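Local coordinates for isoprenyl transferase (Helicobacter pylori, PDB 2D2R), which probably condenses isopentenyl diphosphate with allylic pyrophosphates, working as a magnesium-dependent homodimeric undecaprenyl pyrophosphate synthase, at residues S96-N101 against F135-A140; K154-S159 against S175-T180. All blocks are in the same frame, centred on the assembly; numbering follows the deposited sequence.

Both contacts belong to one subunit of the homodimer and follow one another in the chain: contact 1 closes at strand 136-140, and helix 145-158, whose end carries contact 2, comes next. Their centres lie about 25 Å apart, and the nearest atoms of the two contacts approach to about 6 Å without touching. Contact 1 is buried, about 11 Å from the chain centre, where a helix covers the parallel sheet; contact 2 sits farther out, about 19 Å from that centre, beside the second subunit. Of the two, contact 1 is nearer the substrate site: the side chain of L139 is about 11 Å from that of N26, a substrate-binding residue by similarity.

Contact 1: residues S96-N101 against F135-A140; sequences STYLDN and FTQVLA
Helix 80-100 runs out over the parallel sheet here, and Y98 in its last turn stands opposite Q137 of strand 136-140, their CA atoms 9.0 Å apart. That gap is too wide for backbone bonding, and side chains bridge it. This part of the helix is kinked at S96 and T97, whose N atoms make no bond to the preceding turn; D100 N still bonds S96 O, while N101 ND2 turns back to T97 O at 2.6 Å, in the carbonyl plane and on a lone pair.

The tyrosine leaves the helix with CG anti to its carbonyl carbon (chi1 -74°), which carries the phenol across to the strand. Q137 sets out toward the helix and bends at chi2, delivering its amide to the hydroxyl end of the ring. Y98 OH donates to Q137 OE1 over a short 2.5 Å, tilted 25° from the carbonyl plane. Q137 OE1 lies at the ring edge, in plane and 3.3 Å from Y98 CE2, while the ring and amide planes stand 84° apart. L139 CD1 lies 4.2 Å from Y98 OH, a looser nonpolar contact.

One water closes the polar group: it donates to Y98 OH at 2.8 Å and accepts from Q137 NE2 at 3.1 Å. Around this group, F105 of the neighbouring strand meets the Y98 ring edge-to-face, and L48 and T52 of helix 37-56 touch Q137.

Between helix 80-100 and the parallel sheet the contact is thus a polar pair, a buried phenol and a buried amide meeting through their polar ends. The hydroxyl is both donor and acceptor, and the amide uses its oxygen on the tyrosine and its nitrogen on the water, so direct bond and water together fix which way the amide is turned.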
ATOM      1  N   SER A  96     -26.590  10.594  16.538  1.00 68.41           N
ATOM      2  CA  SER A  96     -26.651  10.634  17.982  1.00 68.16           C
ATOM      3  C   SER A  96     -25.523   9.908  18.695  1.00 67.83           C
ATOM      4  O   SER A  96     -25.121  10.301  19.786  1.00 68.07           O
ATOM      5  CB  SER A  96     -28.000  10.075  18.421  1.00 68.42           C
ATOM      6  OG  SER A  96     -29.034  10.818  17.797  1.00 68.66           O
ATOM      7  N   THR A  97     -24.997   8.858  18.088  1.00 67.33           N
ATOM      8  CA  THR A  97     -23.938   8.119  18.746  1.00 66.96           C
ATOM      9  C   THR A  97     -22.550   8.767  18.673  1.00 65.60           C
ATOM     10  O   THR A  97     -21.643   8.398  19.422  1.00 65.13           O
ATOM     11  CB  THR A  97     -23.856   6.702  18.216  1.00 67.92           C
ATOM     12  OG1 THR A  97     -22.776   6.022  18.866  1.00 69.47           O
ATOM     13  CG2 THR A  97     -23.618   6.713  16.745  1.00 68.33           C
ATOM     14  N   TYR A  98     -22.378   9.729  17.773  1.00 64.35           N
ATOM     15  CA  TYR A  98     -21.099  10.426  17.682  1.00 62.72           C
ATOM     16  C   TYR A  98     -21.015  11.428  18.842  1.00 63.20           C
ATOM     17  O   TYR A  98     -19.973  11.585  19.467  1.00 63.20           O
ATOM     18  CB  TYR A  98     -20.973  11.170  16.348  1.00 59.33           C
ATOM     19  CG  TYR A  98     -20.707  10.267  15.146  1.00 56.46           C
ATOM     20  CD1 TYR A  98     -21.758   9.647  14.462  1.00 53.13           C
ATOM     21  CD2 TYR A  98     -19.386  10.011  14.711  1.00 53.51           C
ATOM     22  CE1 TYR A  98     -21.502   8.799  13.384  1.00 51.62           C
ATOM     23  CE2 TYR A  98     -19.137   9.167  13.645  1.00 50.07           C
ATOM     24  CZ  TYR A  98     -20.194   8.564  12.991  1.00 49.80           C
ATOM     25  OH  TYR A  98     -19.959   7.679  11.974  1.00 48.21           O
ATOM     26  N   LEU A  99     -22.136  12.097  19.112  1.00 63.73           N
ATOM     27  CA  LEU A  99     -22.228  13.092  20.188  1.00 63.80           C
ATOM     28  C   LEU A  99     -22.116  12.425  21.554  1.00 63.58           C
ATOM     29  O   LEU A  99     -21.446  12.927  22.466  1.00 64.46           O
ATOM     30  CB  LEU A  99     -23.574  13.805  20.118  1.00 63.79           C
ATOM     31  CG  LEU A  99     -24.100  14.184  18.731  1.00 64.56           C
ATOM     32  CD1 LEU A  99     -25.609  14.420  18.816  1.00 64.82           C
ATOM     33  CD2 LEU A  99     -23.387  15.416  18.200  1.00 64.21           C
ATOM     34  N   ASP A 100     -22.790  11.292  21.688  1.00 63.03           N
ATOM     35  CA  ASP A 100     -22.808  10.563  22.937  1.00 63.19           C
ATOM     36  C   ASP A 100     -21.507   9.923  23.389  1.00 63.54           C
ATOM     37  O   ASP A 100     -21.340   9.657  24.585  1.00 63.84           O
ATOM     38  CB  ASP A 100     -23.900   9.508  22.902  1.00 63.93           C
ATOM     39  CG  ASP A 100     -25.287  10.100  23.118  1.00 64.56           C
ATOM     40  OD1 ASP A 100     -25.659  11.064  22.412  1.00 64.14           O
ATOM     41  OD2 ASP A 100     -26.005   9.594  24.003  1.00 64.93           O
ATOM     42  N   ASN A 101     -20.580   9.669  22.463  1.00 62.48           N
ATOM     43  CA  ASN A 101     -19.315   9.062  22.859  1.00 60.44           C
ATOM     44  C   ASN A 101     -18.147   9.985  22.591  1.00 59.00           C
ATOM     45  O   ASN A 101     -17.002   9.571  22.695  1.00 59.02           O
ATOM     46  CB  ASN A 101     -19.101   7.757  22.114  1.00 61.15           C
ATOM     47  CG  ASN A 101     -20.241   6.794  22.300  1.00 60.85           C
ATOM     48  OD1 ASN A 101     -20.151   5.860  23.086  1.00 62.05           O
ATOM     49  ND2 ASN A 101     -21.328   7.019  21.578  1.00 61.33           N
ATOM     50  N   PHE A 135     -10.615  11.693  19.788  1.00 48.20           N
ATOM     51  CA  PHE A 135     -10.797  10.564  18.875  1.00 45.76           C
ATOM     52  C   PHE A 135     -11.587  10.956  17.638  1.00 43.47           C
ATOM     53  O   PHE A 135     -12.585  11.680  17.745  1.00 42.41           O
ATOM     54  CB  PHE A 135     -11.530   9.420  19.611  1.00 46.08           C
ATOM     55  CG  PHE A 135     -11.921   8.236  18.742  1.00 46.30           C
ATOM     56  CD1 PHE A 135     -10.968   7.304  18.323  1.00 47.38           C
ATOM     57  CD2 PHE A 135     -13.264   8.007  18.417  1.00 46.81           C
ATOM     58  CE1 PHE A 135     -11.346   6.150  17.597  1.00 46.20           C
ATOM     59  CE2 PHE A 135     -13.662   6.873  17.704  1.00 46.46           C
ATOM     60  CZ  PHE A 135     -12.693   5.934  17.290  1.00 47.37           C
ATOM     61  N   THR A 136     -11.135  10.471  16.475  1.00 40.11           N
ATOM     62  CA  THR A 136     -11.806  10.719  15.210  1.00 37.67           C
ATOM     63  C   THR A 136     -12.130   9.404  14.489  1.00 37.09           C
ATOM     64  O   THR A 136     -11.322   8.454  14.480  1.00 34.49           O
ATOM     65  CB  THR A 136     -10.954  11.529  14.226  1.00 37.86           C
ATOM     66  OG1 THR A 136     -10.640  12.819  14.761  1.00 35.50           O
ATOM     67  CG2 THR A 136     -11.718  11.686  12.891  1.00 35.33           C
ATOM     68  N   GLN A 137     -13.317   9.350  13.899  1.00 33.77           N
ATOM     69  CA  GLN A 137     -13.713   8.183  13.113  1.00 33.70           C
ATOM     70  C   GLN A 137     -13.831   8.754  11.718  1.00 33.10           C
ATOM     71  O   GLN A 137     -14.529   9.745  11.512  1.00 32.56           O
ATOM     72  CB  GLN A 137     -15.067   7.588  13.537  1.00 33.43           C
ATOM     73  CG  GLN A 137     -15.427   6.323  12.730  1.00 32.68           C
ATOM     74  CD  GLN A 137     -16.911   6.179  12.414  1.00 30.23           C
ATOM     75  OE1 GLN A 137     -17.515   7.022  11.740  1.00 29.75           O
ATOM     76  NE2 GLN A 137     -17.504   5.111  12.918  1.00 32.18           N
ATOM     77  N   VAL A 138     -13.122   8.135  10.775  1.00 29.83           N
ATOM     78  CA  VAL A 138     -13.131   8.550   9.398  1.00 29.67           C
ATOM     79  C   VAL A 138     -13.799   7.465   8.575  1.00 29.53           C
ATOM     80  O   VAL A 138     -13.474   6.279   8.740  1.00 29.21           O
ATOM     81  CB  VAL A 138     -11.677   8.765   8.868  1.00 29.35           C
ATOM     82  CG1 VAL A 138     -11.716   9.377   7.461  1.00 29.92           C
ATOM     83  CG2 VAL A 138     -10.873   9.642   9.860  1.00 28.84           C
ATOM     84  N   LEU A 139     -14.770   7.858   7.733  1.00 28.82           N
ATOM     85  CA  LEU A 139     -15.399   6.876   6.853  1.00 29.05           C
ATOM     86  C   LEU A 139     -14.993   7.191   5.421  1.00 28.34           C
ATOM     87  O   LEU A 139     -15.116   8.336   4.928  1.00 27.01           O
ATOM     88  CB  LEU A 139     -16.952   6.837   6.965  1.00 31.44           C
ATOM     89  CG  LEU A 139     -17.592   6.309   8.281  1.00 32.62           C
ATOM     90  CD1 LEU A 139     -19.158   6.228   8.108  1.00 34.33           C
ATOM     91  CD2 LEU A 139     -17.040   4.977   8.675  1.00 32.63           C
ATOM     92  N   ALA A 140     -14.466   6.164   4.769  1.00 27.13           N
ATOM     93  CA  ALA A 140     -14.061   6.260   3.384  1.00 28.48           C
ATOM     94  C   ALA A 140     -15.310   5.987   2.557  1.00 28.17           C
ATOM     95  O   ALA A 140     -15.810   4.880   2.566  1.00 29.33           O
ATOM     96  CB  ALA A 140     -12.997   5.201   3.083  1.00 28.87           C
TER
HETATM   97  O   HOH W   1     -20.607   5.008  12.655  1.00 46.30           O

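Contact 2: residues K154-S159 against S175-T180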
ATOM      1  N   LYS A 154      -4.749  17.762  -8.594  1.00 34.05           N
ATOM      2  CA  LYS A 154      -5.622  18.756  -9.233  1.00 34.38           C
ATOM      3  C   LYS A 154      -5.698  19.949  -8.298  1.00 33.76           C
ATOM      4  O   LYS A 154      -5.797  21.107  -8.743  1.00 34.40           O
ATOM      5  CB  LYS A 154      -7.009  18.147  -9.463  1.00 35.93           C
ATOM      6  CG  LYS A 154      -8.022  19.054 -10.173  1.00 39.98           C
ATOM      7  CD  LYS A 154      -9.263  18.232 -10.661  1.00 39.69           C
ATOM      8  CE  LYS A 154      -9.914  17.471  -9.516  1.00 41.89           C
ATOM      9  NZ  LYS A 154     -10.676  16.205  -9.948  1.00 44.91           N
ATOM     10  N   SER A 155      -5.676  19.659  -7.004  1.00 32.00           N
ATOM     11  CA  SER A 155      -5.697  20.698  -5.993  1.00 33.10           C
ATOM     12  C   SER A 155      -4.421  21.554  -6.121  1.00 34.02           C
ATOM     13  O   SER A 155      -4.500  22.793  -6.088  1.00 33.72           O
ATOM     14  CB  SER A 155      -5.781  20.089  -4.587  1.00 33.05           C
ATOM     15  OG  SER A 155      -5.578  21.067  -3.567  1.00 34.16           O
ATOM     16  N   LEU A 156      -3.259  20.913  -6.310  1.00 32.70           N
ATOM     17  CA  LEU A 156      -1.993  21.664  -6.396  1.00 33.19           C
ATOM     18  C   LEU A 156      -1.867  22.443  -7.686  1.00 33.58           C
ATOM     19  O   LEU A 156      -1.258  23.498  -7.694  1.00 31.35           O
ATOM     20  CB  LEU A 156      -0.757  20.747  -6.267  1.00 30.93           C
ATOM     21  CG  LEU A 156      -0.530  20.189  -4.856  1.00 32.80           C
ATOM     22  CD1 LEU A 156       0.287  18.866  -4.913  1.00 31.82           C
ATOM     23  CD2 LEU A 156       0.153  21.212  -4.028  1.00 30.38           C
ATOM     24  N   LEU A 157      -2.415  21.903  -8.769  1.00 34.39           N
ATOM     25  CA  LEU A 157      -2.357  22.550 -10.083  1.00 38.73           C
ATOM     26  C   LEU A 157      -3.312  23.745 -10.104  1.00 40.65           C
ATOM     27  O   LEU A 157      -2.998  24.801 -10.645  1.00 42.78           O
ATOM     28  CB  LEU A 157      -2.769  21.573 -11.200  1.00 38.49           C
ATOM     29  CG  LEU A 157      -2.956  22.031 -12.664  1.00 40.64           C
ATOM     30  CD1 LEU A 157      -1.980  23.103 -13.064  1.00 40.17           C
ATOM     31  CD2 LEU A 157      -2.732  20.861 -13.555  1.00 39.84           C
ATOM     32  N   GLU A 158      -4.477  23.568  -9.514  1.00 41.12           N
ATOM     33  CA  GLU A 158      -5.472  24.632  -9.500  1.00 41.66           C
ATOM     34  C   GLU A 158      -5.179  25.716  -8.463  1.00 41.57           C
ATOM     35  O   GLU A 158      -5.536  26.878  -8.684  1.00 42.12           O
ATOM     36  CB  GLU A 158      -6.856  24.028  -9.276  1.00 42.77           C
ATOM     37  CG  GLU A 158      -7.319  23.243 -10.477  1.00 43.54           C
ATOM     38  CD  GLU A 158      -8.656  22.555 -10.269  1.00 43.48           C
ATOM     39  OE1 GLU A 158      -9.235  22.680  -9.178  1.00 45.46           O
ATOM     40  OE2 GLU A 158      -9.118  21.882 -11.204  1.00 43.75           O
ATOM     41  N   SER A 159      -4.548  25.349  -7.349  1.00 38.90           N
ATOM     42  CA  SER A 159      -4.177  26.317  -6.317  1.00 38.02           C
ATOM     43  C   SER A 159      -2.798  25.981  -5.759  1.00 36.43           C
ATOM     44  O   SER A 159      -2.667  25.455  -4.690  1.00 35.59           O
ATOM     45  CB  SER A 159      -5.186  26.315  -5.199  1.00 38.90           C
ATOM     46  OG  SER A 159      -6.482  26.396  -5.757  1.00 41.79           O
ATOM     47  N   SER A 175       0.826  15.605   1.041  1.00 26.52           N
ATOM     48  CA  SER A 175       0.250  15.130   2.282  1.00 27.78           C
ATOM     49  C   SER A 175      -0.830  16.070   2.799  1.00 29.09           C
ATOM     50  O   SER A 175      -1.878  15.683   3.281  1.00 29.25           O
ATOM     51  CB  SER A 175       1.378  15.025   3.277  1.00 30.61           C
ATOM     52  OG  SER A 175       0.903  14.659   4.527  1.00 32.11           O
ATOM     53  N   ASN A 176      -0.577  17.347   2.605  1.00 28.42           N
ATOM     54  CA  ASN A 176      -1.508  18.350   3.138  1.00 29.92           C
ATOM     55  C   ASN A 176      -2.666  18.723   2.236  1.00 29.56           C
ATOM     56  O   ASN A 176      -3.512  19.534   2.611  1.00 31.66           O
ATOM     57  CB  ASN A 176      -0.567  19.458   3.699  1.00 33.17           C
ATOM     58  CG  ASN A 176       0.148  18.920   4.970  1.00 37.88           C
ATOM     59  OD1 ASN A 176       1.419  18.506   5.035  1.00 39.42           O
ATOM     60  ND2 ASN A 176      -0.679  18.758   6.019  1.00 38.86           N
ATOM     61  N   ARG A 177      -2.758  18.066   1.069  1.00 28.07           N
ATOM     62  CA  ARG A 177      -3.884  18.273   0.162  1.00 27.98           C
ATOM     63  C   ARG A 177      -4.719  16.976   0.050  1.00 29.68           C
ATOM     64  O   ARG A 177      -5.734  16.984  -0.674  1.00 30.00           O
ATOM     65  CB  ARG A 177      -3.466  18.629  -1.267  1.00 27.78           C
ATOM     66  CG  ARG A 177      -2.639  19.863  -1.502  1.00 26.77           C
ATOM     67  CD  ARG A 177      -3.351  21.118  -0.987  1.00 30.08           C
ATOM     68  NE  ARG A 177      -2.487  22.303  -1.137  1.00 29.75           N
ATOM     69  CZ  ARG A 177      -2.540  23.157  -2.149  1.00 31.64           C
ATOM     70  NH1 ARG A 177      -3.426  22.988  -3.136  1.00 29.01           N
ATOM     71  NH2 ARG A 177      -1.677  24.174  -2.187  1.00 31.70           N
ATOM     72  N   LEU A 178      -4.283  15.875   0.697  1.00 26.53           N
ATOM     73  CA  LEU A 178      -5.032  14.601   0.654  1.00 27.86           C
ATOM     74  C   LEU A 178      -6.247  14.787   1.550  1.00 28.43           C
ATOM     75  O   LEU A 178      -6.224  15.660   2.397  1.00 30.43           O
ATOM     76  CB  LEU A 178      -4.160  13.460   1.198  1.00 25.50           C
ATOM     77  CG  LEU A 178      -3.056  13.103   0.162  1.00 23.84           C
ATOM     78  CD1 LEU A 178      -2.076  12.152   0.746  1.00 23.71           C
ATOM     79  CD2 LEU A 178      -3.717  12.467  -1.083  1.00 26.26           C
ATOM     80  N   ASP A 179      -7.291  13.988   1.354  1.00 28.92           N
ATOM     81  CA  ASP A 179      -8.529  14.064   2.193  1.00 28.12           C
ATOM     82  C   ASP A 179      -8.175  13.895   3.671  1.00 27.73           C
ATOM     83  O   ASP A 179      -8.866  14.382   4.562  1.00 27.74           O
ATOM     84  CB  ASP A 179      -9.491  12.918   1.818  1.00 27.66           C
ATOM     85  CG  ASP A 179     -10.011  13.001   0.406  1.00 26.11           C
ATOM     86  OD1 ASP A 179     -10.762  12.073   0.005  1.00 29.25           O
ATOM     87  OD2 ASP A 179      -9.705  13.964  -0.341  1.00 27.14           O
ATOM     88  N   THR A 180      -7.087  13.184   3.949  1.00 27.53           N
ATOM     89  CA  THR A 180      -6.630  12.878   5.312  1.00 26.74           C
ATOM     90  C   THR A 180      -5.697  13.929   5.915  1.00 27.85           C
ATOM     91  O   THR A 180      -5.091  13.691   6.948  1.00 28.50           O
ATOM     92  CB  THR A 180      -5.828  11.537   5.314  1.00 25.97           C
ATOM     93  OG1 THR A 180      -4.844  11.630   4.278  1.00 25.29           O
ATOM     94  CG2 THR A 180      -6.728  10.349   4.980  1.00 25.17           C
TER
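R177, in the loop after helix 171-175, reaches across to the end of helix 145-158 and donates three hydrogen bonds. R177 NH1 donates to S155 OG at 2.9 Å with a fairly straight N-H...O angle of 160°. R177 NH1 and NH2 also converge end-on on a single acceptor, S159 O, each at 3.0 Å; NH2 arrives nearly along the C=O axis, while NH1 is tilted 31° from the carbonyl plane. Both oxygens lie in the guanidinium plane.

OG of S155 is anti to the backbone N, a setting that turns the hydroxyl to the arginine. Over one guanidinium face sits L156 CD2, 3.8 Å from R177 CZ, so a methyl covers the flat group while NH1 and NH2 donate in its plane to the serine oxygens. S155 O takes the helical bond from S159 N at 2.9 Å.

L156 also packs on F153 of the second subunit. Farther along the loop, D179 OD1 forms a salt bridge with R151 of helix 145-158. At S159 the chain turns out of the helix and presents its carbonyl to the arginine; the pattern is that of C-terminal helix capping by an arginine side chain, which binds the loop to the helix beside the dimer interface.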